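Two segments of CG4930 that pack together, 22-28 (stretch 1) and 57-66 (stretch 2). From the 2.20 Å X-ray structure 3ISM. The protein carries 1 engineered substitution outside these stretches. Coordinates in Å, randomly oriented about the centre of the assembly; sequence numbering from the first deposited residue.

Stretch 1 (22-28) QNDYTIG
Stretch 2, residues 57-66: ENFDRTAAAA

An irregular segment, residues 22-28, lies along one side of a helix, residues 57-66, which extends beyond this stretch at both ends; together they bury 407 Å². The register is set by Tyr-25 beside Thr-62 (CA to CA 6.1 Å) and Ile-27 beside Ala-65 (CA to CA 6.5 Å), so the two chains advance in the same general sense. Stretch 1 starts with Gln-22 at phi/psi -59/-47 and Asn-23 at -102/23, then opens into extended or near-extended conformations: Asp-24 -112/128, Tyr-25 -120/71, Thr-26 -81/122, Ile-27 -118/107, Gly-28 -77/161. This extension alternates the side chains: CA-to-CB points toward the helix at Tyr-25 and Ile-27, and away at Asp-24 and Thr-26, whose polar groups remain exposed. The helix keeps phi near -65 and psi near -42, with i to i+4 bonds such as Ala-66 N to Thr-62 O, 2.9 Å.

Tyr-25 has the most surface covered by the other stretch, 135 Å². Its m rotamer (chi1 -66°, chi2 -103°) lays the ring along the helix toward Asn-58, and Tyr-25 OH lies 3.0 Å from Asn-58 OD1. Asn-58 is also m (chi1 -76°, chi2 -6°), and its ND2 is hydrogen-bonded elsewhere in the structure. Over one ring face sits Arg-61 CB, 3.5 Å from the Tyr-25 ring centroid and 10° off the normal, a CH-pi contact. At the ring edge, Thr-62 OG1 is 3.4 Å from Tyr-25 CD1; the m rotamer of Thr-62 (chi1 -51°) lets Thr-62 OG1 donate back to Asn-58 O at 2.9 Å, so the hydroxyl is satisfied within its own helix.

Arg-61 folds through three m torsions (chi1 -72°, chi2 -75°, chi3 -63°), with chi4 at -82°. The bends bring one guanidinium face over Tyr-25 CD2, and Arg-61 NH2 donates to Asn-23 O at 2.8 Å (angle 132°), with the oxygen near the guanidinium plane. Arg-61 therefore meets the Tyr-25 ring both with CB and with a guanidinium face, while its NH2 binds a backbone carbonyl; the residue is exposed.

Farther along the helix the contact is mainly between methyls and backbone. Ala-65 CB lies 3.3 Å from Tyr-25 O and 4.3 Å from Tyr-25 CB, the methyl lying directly against the carbonyl. Buried Ile-27, m then t (chi1 -62°, chi2 174°), extends Ile-27 CD1 to 3.8 Å from Ala-65 CB, 4.1 Å from Ala-66 CB and 3.5 Å from Ala-66 N.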

ATOM      1  N   GLN C  22       3.544 -38.085  18.684  1.00 35.37           N
ATOM      2  CA  GLN C  22       2.653 -37.086  18.082  1.00 35.25           C
ATOM      3  C   GLN C  22       1.582 -36.607  19.070  1.00 34.86           C
ATOM      4  O   GLN C  22       1.347 -35.404  19.224  1.00 34.97           O
ATOM      5  CB  GLN C  22       1.978 -37.664  16.823  1.00 35.24           C
ATOM      6  CG  GLN C  22       2.940 -38.240  15.774  1.00 35.59           C
ATOM      7  CD  GLN C  22       2.303 -39.308  14.875  1.00 35.78           C
ATOM      8  OE1 GLN C  22       1.078 -39.375  14.729  1.00 36.60           O
ATOM      9  NE2 GLN C  22       3.143 -40.148  14.267  1.00 35.94           N
ATOM     10  N   ASN C  23       0.945 -37.560  19.745  1.00 34.49           N
ATOM     11  CA  ASN C  23      -0.161 -37.256  20.643  1.00 34.18           C
ATOM     12  C   ASN C  23       0.245 -37.257  22.141  1.00 33.89           C
ATOM     13  O   ASN C  23      -0.599 -37.437  23.026  1.00 33.78           O
ATOM     14  CB  ASN C  23      -1.350 -38.195  20.361  1.00 34.29           C
ATOM     15  CG  ASN C  23      -1.765 -38.224  18.869  1.00 34.76           C
ATOM     16  OD1 ASN C  23      -1.206 -37.511  18.023  1.00 34.96           O
ATOM     17  ND2 ASN C  23      -2.758 -39.055  18.557  1.00 33.82           N
ATOM     18  N   ASP C  24       1.538 -37.052  22.406  1.00 33.22           N
ATOM     19  CA  ASP C  24       2.054 -36.904  23.768  1.00 32.89           C
ATOM     20  C   ASP C  24       2.539 -35.475  24.017  1.00 32.30           C
ATOM     21  O   ASP C  24       3.333 -34.932  23.253  1.00 32.17           O
ATOM     22  CB  ASP C  24       3.196 -37.889  24.048  1.00 32.97           C
ATOM     23  CG  ASP C  24       2.703 -39.240  24.547  1.00 33.94           C
ATOM     24  OD1 ASP C  24       1.775 -39.280  25.384  1.00 35.04           O
ATOM     25  OD2 ASP C  24       3.257 -40.268  24.109  1.00 34.49           O
ATOM     26  N   TYR C  25       2.048 -34.877  25.094  1.00 31.58           N
ATOM     27  CA  TYR C  25       2.431 -33.525  25.462  1.00 30.99           C
ATOM     28  C   TYR C  25       3.058 -33.566  26.837  1.00 30.33           C
ATOM     29  O   TYR C  25       2.474 -33.116  27.813  1.00 29.92           O
ATOM     30  CB  TYR C  25       1.217 -32.597  25.458  1.00 31.19           C
ATOM     31  CG  TYR C  25       0.621 -32.384  24.090  1.00 31.47           C
ATOM     32  CD1 TYR C  25       0.850 -31.200  23.389  1.00 30.84           C
ATOM     33  CD2 TYR C  25      -0.181 -33.360  23.498  1.00 30.01           C
ATOM     34  CE1 TYR C  25       0.301 -31.001  22.134  1.00 30.86           C
ATOM     35  CE2 TYR C  25      -0.721 -33.173  22.247  1.00 30.99           C
ATOM     36  CZ  TYR C  25      -0.481 -31.992  21.572  1.00 31.39           C
ATOM     37  OH  TYR C  25      -1.036 -31.807  20.327  1.00 32.75           O
ATOM     38  N   THR C  26       4.259 -34.123  26.894  1.00 29.84           N
ATOM     39  CA  THR C  26       4.956 -34.355  28.144  1.00 29.33           C
ATOM     40  C   THR C  26       5.648 -33.097  28.656  1.00 29.02           C
ATOM     41  O   THR C  26       6.485 -32.510  27.974  1.00 28.83           O
ATOM     42  CB  THR C  26       5.996 -35.459  27.959  1.00 29.24           C
ATOM     43  OG1 THR C  26       5.354 -36.618  27.421  1.00 29.94           O
ATOM     44  CG2 THR C  26       6.661 -35.816  29.277  1.00 29.66           C
ATOM     45  N   ILE C  27       5.286 -32.681  29.863  1.00 28.64           N
ATOM     46  CA  ILE C  27       6.018 -31.631  30.540  1.00 28.27           C
ATOM     47  C   ILE C  27       6.605 -32.212  31.826  1.00 28.95           C
ATOM     48  O   ILE C  27       5.875 -32.502  32.772  1.00 28.79           O
ATOM     49  CB  ILE C  27       5.133 -30.388  30.826  1.00 28.26           C
ATOM     50  CG1 ILE C  27       4.633 -29.777  29.506  1.00 28.19           C
ATOM     51  CG2 ILE C  27       5.910 -29.356  31.649  1.00 26.95           C
ATOM     52  CD1 ILE C  27       3.630 -28.626  29.666  1.00 27.79           C
ATOM     53  N   GLY C  28       7.920 -32.416  31.837  1.00 29.35           N
ATOM     54  CA  GLY C  28       8.599 -32.972  33.011  1.00 30.47           C
ATOM     55  C   GLY C  28       8.777 -31.939  34.114  1.00 31.01           C
ATOM     56  O   GLY C  28       8.715 -30.727  33.868  1.00 31.30           O
ATOM     57  N   GLU C  57      -6.401 -27.138  18.940  1.00 29.27           N
ATOM     58  CA  GLU C  57      -6.317 -28.353  19.758  1.00 28.31           C
ATOM     59  C   GLU C  57      -4.910 -28.571  20.323  1.00 28.07           C
ATOM     60  O   GLU C  57      -4.765 -28.917  21.504  1.00 26.61           O
ATOM     61  CB  GLU C  57      -6.811 -29.599  19.015  1.00 28.20           C
ATOM     62  CG  GLU C  57      -6.917 -30.901  19.900  1.00 29.63           C
ATOM     63  CD  GLU C  57      -7.766 -30.723  21.190  1.00 30.25           C
ATOM     64  OE1 GLU C  57      -8.528 -29.734  21.286  1.00 31.30           O
ATOM     65  OE2 GLU C  57      -7.669 -31.561  22.116  1.00 31.10           O
ATOM     66  N   ASN C  58      -3.892 -28.349  19.480  1.00 27.52           N
ATOM     67  CA  ASN C  58      -2.492 -28.470  19.894  1.00 27.68           C
ATOM     68  C   ASN C  58      -2.176 -27.580  21.100  1.00 27.69           C
ATOM     69  O   ASN C  58      -1.508 -28.010  22.054  1.00 26.98           O
ATOM     70  CB  ASN C  58      -1.542 -28.141  18.733  1.00 27.46           C
ATOM     71  CG  ASN C  58      -1.444 -29.268  17.706  1.00 27.91           C
ATOM     72  OD1 ASN C  58      -1.996 -30.361  17.900  1.00 26.53           O
ATOM     73  ND2 ASN C  58      -0.743 -29.003  16.600  1.00 26.07           N
ATOM     74  N   PHE C  59      -2.661 -26.344  21.062  1.00 28.10           N
ATOM     75  CA  PHE C  59      -2.467 -25.457  22.203  1.00 28.96           C
ATOM     76  C   PHE C  59      -3.287 -25.910  23.399  1.00 29.62           C
ATOM     77  O   PHE C  59      -2.784 -25.873  24.526  1.00 30.47           O
ATOM     78  CB  PHE C  59      -2.787 -23.984  21.915  1.00 29.02           C
ATOM     79  CG  PHE C  59      -2.564 -23.095  23.128  1.00 29.95           C
ATOM     80  CD1 PHE C  59      -1.277 -22.708  23.481  1.00 29.02           C
ATOM     81  CD2 PHE C  59      -3.624 -22.711  23.948  1.00 29.60           C
ATOM     82  CE1 PHE C  59      -1.047 -21.942  24.611  1.00 29.63           C
ATOM     83  CE2 PHE C  59      -3.399 -21.925  25.088  1.00 28.24           C
ATOM     84  CZ  PHE C  59      -2.115 -21.538  25.417  1.00 28.44           C
ATOM     85  N   ASP C  60      -4.541 -26.305  23.174  1.00 29.79           N
ATOM     86  CA  ASP C  60      -5.383 -26.782  24.288  1.00 30.85           C
ATOM     87  C   ASP C  60      -4.726 -27.960  25.028  1.00 30.41           C
ATOM     88  O   ASP C  60      -4.757 -28.004  26.258  1.00 30.41           O
ATOM     89  CB  ASP C  60      -6.781 -27.158  23.797  1.00 32.00           C
ATOM     90  CG  ASP C  60      -7.730 -27.553  24.934  1.00 35.88           C
ATOM     91  OD1 ASP C  60      -7.461 -28.526  25.671  1.00 39.04           O
ATOM     92  OD2 ASP C  60      -8.779 -26.895  25.074  1.00 40.86           O
ATOM     93  N   ARG C  61      -4.117 -28.888  24.284  1.00 29.43           N
ATOM     94  CA  ARG C  61      -3.384 -30.000  24.886  1.00 29.34           C
ATOM     95  C   ARG C  61      -2.082 -29.575  25.574  1.00 28.80           C
ATOM     96  O   ARG C  61      -1.686 -30.167  26.562  1.00 29.23           O
ATOM     97  CB  ARG C  61      -3.071 -31.083  23.851  1.00 29.79           C
ATOM     98  CG  ARG C  61      -4.265 -31.920  23.392  1.00 31.91           C
ATOM     99  CD  ARG C  61      -4.703 -32.943  24.447  1.00 35.99           C
ATOM    100  NE  ARG C  61      -3.672 -33.946  24.755  1.00 39.21           N
ATOM    101  CZ  ARG C  61      -3.435 -35.040  24.027  1.00 40.31           C
ATOM    102  NH1 ARG C  61      -4.140 -35.287  22.928  1.00 39.70           N
ATOM    103  NH2 ARG C  61      -2.477 -35.888  24.394  1.00 40.55           N
ATOM    104  N   THR C  62      -1.394 -28.579  25.041  1.00 28.18           N
ATOM    105  CA  THR C  62      -0.221 -28.052  25.734  1.00 28.06           C
ATOM    106  C   THR C  62      -0.614 -27.311  27.030  1.00 28.01           C
ATOM    107  O   THR C  62      -0.017 -27.525  28.100  1.00 27.65           O
ATOM    108  CB  THR C  62       0.640 -27.146  24.815  1.00 27.73           C
ATOM    109  OG1 THR C  62       0.915 -27.840  23.586  1.00 28.04           O
ATOM    110  CG2 THR C  62       1.963 -26.825  25.508  1.00 27.34           C
ATOM    111  N   ALA C  63      -1.630 -26.454  26.922  1.00 27.44           N
ATOM    112  CA  ALA C  63      -2.172 -25.745  28.065  1.00 27.38           C
ATOM    113  C   ALA C  63      -2.568 -26.699  29.197  1.00 27.28           C
ATOM    114  O   ALA C  63      -2.267 -26.431  30.362  1.00 27.21           O
ATOM    115  CB  ALA C  63      -3.377 -24.920  27.637  1.00 26.82           C
ATOM    116  N   ALA C  64      -3.247 -27.794  28.852  1.00 27.37           N
ATOM    117  CA  ALA C  64      -3.764 -28.738  29.847  1.00 27.90           C
ATOM    118  C   ALA C  64      -2.625 -29.439  30.567  1.00 28.27           C
ATOM    119  O   ALA C  64      -2.688 -29.672  31.782  1.00 29.32           O
ATOM    120  CB  ALA C  64      -4.719 -29.766  29.203  1.00 27.50           C
ATOM    121  N   ALA C  65      -1.574 -29.764  29.827  1.00 28.06           N
ATOM    122  CA  ALA C  65      -0.382 -30.351  30.434  1.00 28.09           C
ATOM    123  C   ALA C  65       0.332 -29.354  31.369  1.00 28.08           C
ATOM    124  O   ALA C  65       0.823 -29.725  32.446  1.00 27.33           O
ATOM    125  CB  ALA C  65       0.566 -30.844  29.348  1.00 28.13           C
ATOM    126  N   ALA C  66       0.379 -28.092  30.949  1.00 27.87           N
ATOM    127  CA  ALA C  66       0.968 -27.041  31.770  1.00 27.88           C
ATOM    128  C   ALA C  66       0.193 -26.851  33.069  1.00 28.13           C
ATOM    129  O   ALA C  66       0.797 -26.777  34.131  1.00 28.51           O
ATOM    130  CB  ALA C  66       1.070 -25.737  30.998  1.00 27.69           C
TER